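Local coordinates for type IV pilin structural subunit (Pseudomonas aeruginosa, PDB 3JYZ), which forms the repeating structural subunit of type IV pili, the thin surface filaments that probably serve this bacterium in adhesion and twitching motility, at residues Y56-L61 with T73-Q78; T9-G14 with D77-P82. One frame throughout, in Å; residues are numbered along the deposited sequence.

Overall arrangement
Both interactions sit toward the same end of the pilin head, their centres about 7 Å apart, and they share Asp77 and Gln78 of the short helix 76-79. Interaction 1 spans the open end of the hairpin of strands 57-62 and 70-74 and is only partly buried; backbone hydrogen bonds and a water carry it. Interaction 2 is the smaller but more buried contact. It sets the long N-terminal helix 4-28 against helix 76-79 and the turn after it, through valine and leucine methyls together with the long side chain of Arg10, whose guanidinium reaches the carbonyls of the short helix. Tyr74 ties the two together, since its OH hydrogen-bonds to Val11 O, while Tyr56 packs beside Arg10.

Interaction 1 (Y56-L61 with T73-Q78); sequences YVTSVL and TYVADQ
Thr58 and Ser59 both turn their backbone N-H toward Thr73 O, and this classic beta bulge is the tight centre of the contact. The bond from Thr58 N to Thr73 O is short at 2.7 Å but bent, 135° at the hydrogen; the one from Ser59 N is weak at 3.3 Å. Returning the grip, Thr73 N reaches Ser59 O at 2.9 Å and runs nearly straight. Before the bulge, Val57 lies opposite Tyr74 in a non-hydrogen-bonded antiparallel pair. Val57 CG1 is anti to the backbone N (chi1 179°), and the other branch, Val57 CG2, touches Tyr74 CE1 at 3.9 Å on the buried face, where Leu17 of helix 4-28 also packs. Beyond it, Val75 N binds Tyr56 O, standing well above the carbonyl plane. The Tyr56 and Gln78 side chains cross at about a right angle, although ring and amide planes are only 21° apart; Gln78 CB lies in the ring plane at its edge.

On the face they share, Ser59 OG and Thr73 OG1 meet more loosely, 3.6 Å apart and joined by one water, 2.7 Å from Ser59 OG. Thr58, partly exposed at the corner, sets its OG1 close against Val75 CG2, at 3.3 Å. Thr73 O thus takes two N-H groups, one close but bent, the other straighter but long and weak, which is how the hairpin absorbs an extra residue without losing its antiparallel pairing.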
loop_
_atom_site.group_PDB
_atom_site.type_symbol
_atom_site.label_atom_id
_atom_site.label_comp_id
_atom_site.label_asym_id
_atom_site.label_seq_id
_atom_site.Cartn_x
_atom_site.Cartn_y
_atom_site.Cartn_z
ATOM N N TYR A 56 -5.673 -1.127 15.225
ATOM C CA TYR A 56 -4.685 -0.120 14.856
ATOM C C TYR A 56 -4.930 0.400 13.443
ATOM O O TYR A 56 -4.374 1.429 13.186
ATOM C CB TYR A 56 -3.270 -0.690 14.969
ATOM C CG TYR A 56 -2.874 -1.072 16.377
ATOM C CD1 TYR A 56 -3.195 -0.255 17.455
ATOM C CD2 TYR A 56 -2.181 -2.248 16.627
ATOM C CE1 TYR A 56 -2.834 -0.602 18.743
ATOM C CE2 TYR A 56 -1.815 -2.602 17.914
ATOM C CZ TYR A 56 -2.145 -1.776 18.967
ATOM O OH TYR A 56 -1.782 -2.121 20.249
ATOM N N VAL A 57 -5.657 -0.265 12.648
ATOM C CA VAL A 57 -5.888 0.095 11.269
ATOM C C VAL A 57 -7.349 0.431 11.005
ATOM O O VAL A 57 -8.160 -0.347 11.256
ATOM C CB VAL A 57 -5.446 -1.001 10.343
ATOM C CG1 VAL A 57 -5.704 -0.631 8.906
ATOM C CG2 VAL A 57 -3.993 -1.217 10.568
ATOM N N THR A 58 -7.592 1.649 10.556
ATOM C CA THR A 58 -8.937 2.083 10.184
ATOM C C THR A 58 -9.371 1.425 8.880
ATOM O O THR A 58 -10.478 0.899 8.775
ATOM C CB THR A 58 -8.991 3.608 10.021
ATOM O OG1 THR A 58 -8.853 4.219 11.309
ATOM C CG2 THR A 58 -10.308 4.061 9.393
ATOM N N SER A 59 -8.484 1.427 7.891
ATOM C CA SER A 59 -8.853 0.962 6.566
ATOM C C SER A 59 -7.633 0.643 5.721
ATOM O O SER A 59 -6.556 1.210 5.926
ATOM C CB SER A 59 -9.717 2.015 5.860
ATOM O OG SER A 59 -9.027 3.249 5.734
ATOM N N VAL A 60 -7.820 -0.280 4.783
ATOM C CA VAL A 60 -6.814 -0.637 3.792
ATOM C C VAL A 60 -7.580 -0.626 2.482
ATOM O O VAL A 60 -8.337 -1.552 2.198
ATOM C CB VAL A 60 -6.265 -2.049 4.054
ATOM C CG1 VAL A 60 -5.225 -2.424 3.006
ATOM C CG2 VAL A 60 -5.677 -2.138 5.471
ATOM N N LEU A 61 -7.416 0.439 1.702
ATOM C CA LEU A 61 -8.271 0.632 0.531
ATOM C C LEU A 61 -7.477 0.758 -0.759
ATOM O O LEU A 61 -6.460 1.454 -0.815
ATOM C CB LEU A 61 -9.158 1.867 0.716
ATOM C CG LEU A 61 -10.296 1.683 1.724
ATOM C CD1 LEU A 61 -10.912 3.031 2.071
ATOM C CD2 LEU A 61 -11.361 0.718 1.206
ATOM N N THR A 73 -4.777 3.465 6.357
ATOM C CA THR A 73 -5.060 4.532 7.304
ATOM C C THR A 73 -5.069 3.945 8.706
ATOM O O THR A 73 -5.782 2.984 8.981
ATOM C CB THR A 73 -6.420 5.185 6.992
ATOM O OG1 THR A 73 -6.386 5.748 5.674
ATOM C CG2 THR A 73 -6.747 6.280 8.022
ATOM N N TYR A 74 -4.262 4.519 9.595
ATOM C CA TYR A 74 -4.135 4.013 10.957
ATOM C C TYR A 74 -5.028 4.757 11.937
ATOM O O TYR A 74 -5.351 5.916 11.714
ATOM C CB TYR A 74 -2.679 4.141 11.404
ATOM C CG TYR A 74 -1.801 3.183 10.657
ATOM C CD1 TYR A 74 -1.588 1.907 11.135
ATOM C CD2 TYR A 74 -1.227 3.539 9.443
ATOM C CE1 TYR A 74 -0.802 1.007 10.450
ATOM C CE2 TYR A 74 -0.435 2.640 8.741
ATOM C CZ TYR A 74 -0.225 1.379 9.259
ATOM O OH TYR A 74 0.554 0.452 8.595
ATOM N N VAL A 75 -5.426 4.078 13.009
ATOM C CA VAL A 75 -6.155 4.743 14.086
ATOM C C VAL A 75 -5.109 5.478 14.922
ATOM O O VAL A 75 -4.407 4.873 15.736
ATOM C CB VAL A 75 -6.959 3.750 14.944
ATOM C CG1 VAL A 75 -7.915 4.512 15.872
ATOM C CG2 VAL A 75 -7.743 2.777 14.046
ATOM N N ALA A 76 -4.994 6.778 14.684
ATOM C CA ALA A 76 -3.893 7.559 15.243
ATOM C C ALA A 76 -3.747 7.395 16.757
ATOM O O ALA A 76 -2.646 7.184 17.257
ATOM C CB ALA A 76 -4.031 9.015 14.868
ATOM N N ASP A 77 -4.846 7.464 17.496
ATOM C CA ASP A 77 -4.716 7.431 18.951
ATOM C C ASP A 77 -4.536 6.033 19.566
ATOM O O ASP A 77 -4.298 5.904 20.771
ATOM C CB ASP A 77 -5.836 8.230 19.631
ATOM C CG ASP A 77 -7.200 7.581 19.492
ATOM O OD1 ASP A 77 -7.293 6.465 18.938
ATOM O OD2 ASP A 77 -8.184 8.193 19.955
ATOM N N GLN A 78 -4.631 4.987 18.748
ATOM C CA GLN A 78 -4.316 3.642 19.210
ATOM C C GLN A 78 -2.867 3.296 18.878
ATOM O O GLN A 78 -2.217 2.518 19.581
ATOM C CB GLN A 78 -5.258 2.598 18.594
ATOM C CG GLN A 78 -6.754 2.848 18.824
ATOM C CD GLN A 78 -7.154 2.822 20.291
ATOM O OE1 GLN A 78 -6.699 1.973 21.061
ATOM N NE2 GLN A 78 -8.021 3.748 20.680
HETATM O O HOH W 1 -7.212 3.902 3.782
#

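Interaction 2 (T9-G14 with D77-P82); sequences TRVSEG and DQVGLP
Val79 CG1 is the apolar hub here, meeting Val11 CG2 at 3.9 Å and Arg10 CB at 4.0 Å. The two valines cross at about a right angle, methyl against methyl. In Val79, CG1 is anti to the backbone N (chi1 177°), which turns this branch toward Arg10 and Val11. Val11 offers the opposite branch, its CG2, which also comes within 4.4 Å of Leu81 CD1 as the chain leaves helix 76-79. Val7, one turn earlier in the long helix, packs on Val79 and Leu81 as well, and Tyr74 touches both of them from the neighbouring strand.

Arg10 starts toward the same partner but ends elsewhere. Its chain is extended from CG to NE, carrying the guanidinium past the valines to the carbonyls near the end of the short helix. NH1 of Arg10 lies 3.2 Å from Gln78 O, approaching obliquely, and its CD passes 3.8 Å from Val79 O, while the Tyr56 ring packs against the arginine. Between those carbonyls and Leu81, Gly80 takes a positive phi of 109°, a conformation that favours glycine, and Leu81, the next residue, points its side chain toward helix 4-28.

Val79 O is buried by this contact without a hydrogen-bonding partner in the model. The positive charge of Arg10 beside it and Gln78 O may ease that cost electrostatically, while the methyl contacts join the N-terminal helix to the turn.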
loop_
_atom_site.group_PDB
_atom_site.type_symbol
_atom_site.label_atom_id
_atom_site.label_comp_id
_atom_site.label_asym_id
_atom_site.label_seq_id
_atom_site.Cartn_x
_atom_site.Cartn_y
_atom_site.Cartn_z
ATOM N N THR A 9 6.082 -0.719 15.492
ATOM C CA THR A 9 5.663 -2.099 15.553
ATOM C C THR A 9 4.163 -2.169 15.251
ATOM O O THR A 9 3.711 -3.072 14.551
ATOM C CB THR A 9 6.044 -2.737 16.906
ATOM O OG1 THR A 9 7.184 -3.585 16.706
ATOM C CG2 THR A 9 4.902 -3.558 17.443
ATOM N N ARG A 10 3.412 -1.201 15.726
ATOM C CA ARG A 10 1.987 -1.149 15.427
ATOM C C ARG A 10 1.721 -0.788 13.964
ATOM O O ARG A 10 0.815 -1.340 13.341
ATOM C CB ARG A 10 1.264 -0.212 16.399
ATOM C CG ARG A 10 1.292 -0.761 17.820
ATOM C CD ARG A 10 0.848 0.247 18.859
ATOM N NE ARG A 10 1.036 -0.290 20.202
ATOM C CZ ARG A 10 0.800 0.388 21.322
ATOM N NH1 ARG A 10 0.356 1.635 21.269
ATOM N NH2 ARG A 10 1.008 -0.192 22.499
ATOM N N VAL A 11 2.530 0.113 13.410
ATOM C CA VAL A 11 2.443 0.432 11.985
ATOM C C VAL A 11 2.768 -0.808 11.137
ATOM O O VAL A 11 2.117 -1.063 10.123
ATOM C CB VAL A 11 3.348 1.635 11.613
ATOM C CG1 VAL A 11 3.359 1.846 10.109
ATOM C CG2 VAL A 11 2.865 2.897 12.319
ATOM N N SER A 12 3.751 -1.594 11.564
ATOM C CA SER A 12 4.069 -2.843 10.863
ATOM C C SER A 12 2.887 -3.809 10.797
ATOM O O SER A 12 2.729 -4.518 9.800
ATOM C CB SER A 12 5.280 -3.534 11.490
ATOM O OG SER A 12 6.471 -2.861 11.124
ATOM N N GLU A 13 2.096 -3.853 11.840
ATOM C CA GLU A 13 0.896 -4.655 11.763
ATOM C C GLU A 13 0.030 -4.354 10.621
ATOM O O GLU A 13 -0.509 -5.241 10.071
ATOM C CB GLU A 13 0.119 -4.582 13.087
ATOM C CG GLU A 13 0.929 -5.259 14.170
ATOM C CD GLU A 13 0.232 -6.452 14.840
ATOM O OE1 GLU A 13 0.740 -7.622 14.761
ATOM O OE2 GLU A 13 -0.839 -6.169 15.477
ATOM N N GLY A 14 -0.142 -3.073 10.279
ATOM C CA GLY A 14 -0.930 -2.658 9.135
ATOM C C GLY A 14 -0.408 -3.196 7.819
ATOM O O GLY A 14 -1.172 -3.508 6.904
ATOM N N ASP A 77 -4.846 7.464 17.496
ATOM C CA ASP A 77 -4.716 7.431 18.951
ATOM C C ASP A 77 -4.536 6.033 19.566
ATOM O O ASP A 77 -4.298 5.904 20.771
ATOM C CB ASP A 77 -5.836 8.230 19.631
ATOM C CG ASP A 77 -7.200 7.581 19.492
ATOM O OD1 ASP A 77 -7.293 6.465 18.938
ATOM O OD2 ASP A 77 -8.184 8.193 19.955
ATOM N N GLN A 78 -4.631 4.987 18.748
ATOM C CA GLN A 78 -4.316 3.642 19.210
ATOM C C GLN A 78 -2.867 3.296 18.878
ATOM O O GLN A 78 -2.217 2.518 19.581
ATOM C CB GLN A 78 -5.258 2.598 18.594
ATOM C CG GLN A 78 -6.754 2.848 18.824
ATOM C CD GLN A 78 -7.154 2.822 20.291
ATOM O OE1 GLN A 78 -6.699 1.973 21.061
ATOM N NE2 GLN A 78 -8.021 3.748 20.680
ATOM N N VAL A 79 -2.366 3.876 17.792
ATOM C CA VAL A 79 -1.017 3.591 17.332
ATOM C C VAL A 79 0.000 4.503 18.009
ATOM O O VAL A 79 1.089 4.054 18.373
ATOM C CB VAL A 79 -0.920 3.752 15.801
ATOM C CG1 VAL A 79 0.503 3.521 15.327
ATOM C CG2 VAL A 79 -1.868 2.787 15.118
ATOM N N GLY A 80 -0.363 5.772 18.180
ATOM C CA GLY A 80 0.546 6.774 18.719
ATOM C C GLY A 80 1.008 7.792 17.684
ATOM O O GLY A 80 2.122 8.312 17.772
ATOM N N LEU A 81 0.152 8.090 16.711
ATOM C CA LEU A 81 0.513 8.962 15.600
ATOM C C LEU A 81 -0.210 10.301 15.653
ATOM O O LEU A 81 -1.255 10.419 16.293
ATOM C CB LEU A 81 0.157 8.284 14.276
ATOM C CG LEU A 81 0.877 6.981 13.955
ATOM C CD1 LEU A 81 0.123 6.244 12.858
ATOM C CD2 LEU A 81 2.322 7.247 13.546
ATOM N N PRO A 82 0.332 11.318 14.964
ATOM C CA PRO A 82 -0.385 12.588 14.813
ATOM C C PRO A 82 -1.719 12.362 14.103
ATOM O O PRO A 82 -1.840 11.435 13.292
ATOM C CB PRO A 82 0.550 13.423 13.931
ATOM C CG PRO A 82 1.903 12.832 14.148
ATOM C CD PRO A 82 1.677 11.362 14.363
#